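Local coordinates for Lin1840 protein (Listeria innocua serovar 6a, PDB 4ZO9) that probably hydrolyses terminal, non-reducing beta-D-glucosyl residues, releasing beta-D-glucose, as a family 3 glycoside hydrolase, at residues A[185-190]-A[230-235]. The protein carries 2 engineered substitutions. Residues are numbered along the deposited sequence; the frame is centred on the assembly and turned at random.
Sequences QMAACV and GAKLVM. With BGC (beta-D-glucopyranose), chain C.
Val190 is gripped through its backbone by two residues of the neighbouring strand: its N donates to Leu233 O at 2.9 Å, and its O receives Met235 N at 2.7 Å, the donor lying almost in line with the C=O bond. One step earlier Ala188 O accepts Leu233 N in a nearly straight bond (169° at the hydrogen) within the carbonyl plane. Lys232 N divides its hydrogen between Ala188 O, weakly, and Gln173 OE1. Cys189 and Leu233 share one face of the sheet, and SG, anti to the backbone N (chi1 -175°), lies 3.7 Å from both Leu233 CB and Met235 CB, a small, weakly polar sulfur that packs well against methylenes. Toward the strand's start, the short methyl of Ala187 touches Leu233 CD1, CB to CD1 3.9 Å. Val190 and Val234 point to the other face of the sheet, and Val190 CG2 presses tightly on Ala231 CB at 3.5 Å.

These are neighbouring parallel strands of the family 3 TIM barrel, joined by a beta-alpha-beta crossover through helices 212-219 and 221-228; helix 221-228 packs on both valines, whose branched apolar side chains suit the strand-helix interface. Gly230 ends that helix in a Schellman motif, its positive phi (110°) readily adopted without a side chain. Gln173 OE1 also receives Ala188 N, tying the strand entrances together, while Lys232 leads its long chain away to a salt bridge with Asp338. At the opposite end, the unbranched thioether chain of Met235, bent at its last torsion, brings CE to 3.4 Å from O4 of the bound beta-D-glucopyranose, which Lys191 and His192, next along the first strand, hold by hydrogen bonds.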
loop_
_atom_site.group_PDB
_atom_site.type_symbol
_atom_site.label_atom_id
_atom_site.label_comp_id
_atom_site.label_asym_id
_atom_site.label_seq_id
_atom_site.Cartn_x
_atom_site.Cartn_y
_atom_site.Cartn_z
ATOM N N GLN A 185 11.605 -33.746 19.952
ATOM C CA GLN A 185 11.319 -32.305 19.770
ATOM C C GLN A 185 12.513 -31.693 19.090
ATOM O O GLN A 185 13.538 -32.284 19.112
ATOM C CB GLN A 185 11.178 -31.597 21.113
ATOM C CG GLN A 185 10.224 -32.249 22.082
ATOM C CD GLN A 185 8.797 -32.235 21.631
ATOM O OE1 GLN A 185 8.022 -32.993 22.138
ATOM N NE2 GLN A 185 8.444 -31.380 20.670
ATOM N N MET A 186 12.378 -30.478 18.552
ATOM C CA MET A 186 13.456 -29.786 17.825
ATOM C C MET A 186 13.397 -28.297 18.063
ATOM O O MET A 186 12.414 -27.794 18.565
ATOM C CB MET A 186 13.353 -30.054 16.319
ATOM C CG MET A 186 12.170 -29.397 15.625
ATOM S SD MET A 186 11.743 -30.146 14.044
ATOM C CE MET A 186 13.283 -30.142 13.152
ATOM N N ALA A 187 14.465 -27.596 17.703
ATOM C CA ALA A 187 14.522 -26.147 17.862
ATOM C C ALA A 187 13.675 -25.492 16.770
ATOM O O ALA A 187 13.601 -25.954 15.620
ATOM C CB ALA A 187 15.957 -25.625 17.819
ATOM N N ALA A 188 13.003 -24.429 17.162
ATOM C CA ALA A 188 12.209 -23.612 16.269
ATOM C C ALA A 188 12.991 -22.360 15.999
ATOM O O ALA A 188 13.769 -21.891 16.866
ATOM C CB ALA A 188 10.855 -23.265 16.892
ATOM N N CYS A 189 12.793 -21.850 14.786
ATOM C CA CYS A 189 13.349 -20.624 14.285
ATOM C C CYS A 189 12.236 -19.709 13.780
ATOM O O CYS A 189 11.650 -19.936 12.713
ATOM C CB CYS A 189 14.259 -20.890 13.109
ATOM S SG CYS A 189 15.109 -19.425 12.497
ATOM N N VAL A 190 11.967 -18.679 14.552
ATOM C CA VAL A 190 11.019 -17.620 14.154
ATOM C C VAL A 190 11.487 -16.919 12.874
ATOM O O VAL A 190 12.683 -16.649 12.725
ATOM C CB VAL A 190 10.876 -16.611 15.348
ATOM C CG1 VAL A 190 10.085 -15.362 14.979
ATOM C CG2 VAL A 190 10.166 -17.291 16.507
ATOM N N GLY A 230 10.145 -19.012 24.044
ATOM C CA GLY A 230 11.365 -19.794 24.089
ATOM C C GLY A 230 11.929 -20.197 22.749
ATOM O O GLY A 230 12.808 -21.035 22.709
ATOM N N ALA A 231 11.439 -19.610 21.656
ATOM C CA ALA A 231 11.954 -19.945 20.329
ATOM C C ALA A 231 13.481 -19.832 20.313
ATOM O O ALA A 231 14.030 -18.839 20.736
ATOM C CB ALA A 231 11.323 -19.070 19.255
ATOM N N LYS A 232 14.171 -20.870 19.843
ATOM C CA LYS A 232 15.610 -20.904 19.985
ATOM C C LYS A 232 16.354 -20.034 19.014
ATOM O O LYS A 232 17.371 -19.453 19.393
ATOM C CB LYS A 232 16.157 -22.332 19.901
ATOM C CG LYS A 232 15.884 -23.089 21.176
ATOM C CD LYS A 232 16.864 -22.626 22.240
ATOM C CE LYS A 232 16.717 -23.454 23.494
ATOM N NZ LYS A 232 17.620 -22.790 24.449
ATOM N N LEU A 233 15.890 -19.990 17.761
ATOM C CA LEU A 233 16.524 -19.130 16.725
ATOM C C LEU A 233 15.549 -18.069 16.152
ATOM O O LEU A 233 14.349 -18.214 16.224
ATOM C CB LEU A 233 17.031 -19.970 15.557
ATOM C CG LEU A 233 18.103 -21.021 15.863
ATOM C CD1 LEU A 233 17.494 -22.251 16.532
ATOM C CD2 LEU A 233 18.845 -21.383 14.584
ATOM N N VAL A 234 16.110 -17.059 15.520
ATOM C CA VAL A 234 15.380 -16.096 14.704
ATOM C C VAL A 234 16.039 -15.965 13.355
ATOM O O VAL A 234 17.256 -15.947 13.272
ATOM C CB VAL A 234 15.331 -14.695 15.386
ATOM C CG1 VAL A 234 14.614 -13.654 14.527
ATOM C CG2 VAL A 234 14.639 -14.796 16.737
ATOM N N MET A 235 15.253 -15.839 12.300
ATOM C CA MET A 235 15.820 -15.621 10.929
ATOM C C MET A 235 15.532 -14.175 10.434
ATOM O O MET A 235 14.433 -13.647 10.673
ATOM C CB MET A 235 15.296 -16.697 9.939
ATOM C CG MET A 235 15.819 -16.539 8.517
ATOM S SD MET A 235 14.951 -17.540 7.294
ATOM C CE MET A 235 15.469 -19.194 7.847
HETATM C C2 BGC C . 13.144 -18.889 2.375
HETATM C C3 BGC C . 13.100 -18.994 3.900
HETATM C C4 BGC C . 13.702 -20.330 4.265
HETATM C C5 BGC C . 15.227 -20.220 4.099
HETATM C C6 BGC C . 15.867 -21.600 4.151
HETATM C C1 BGC C . 14.584 -19.171 1.853
HETATM O O2 BGC C . 12.692 -17.604 1.942
HETATM O O3 BGC C . 11.765 -18.918 4.393
HETATM O O4 BGC C . 13.363 -20.641 5.569
HETATM O O5 BGC C . 15.591 -19.437 2.874
HETATM O O6 BGC C . 15.461 -22.278 2.970
#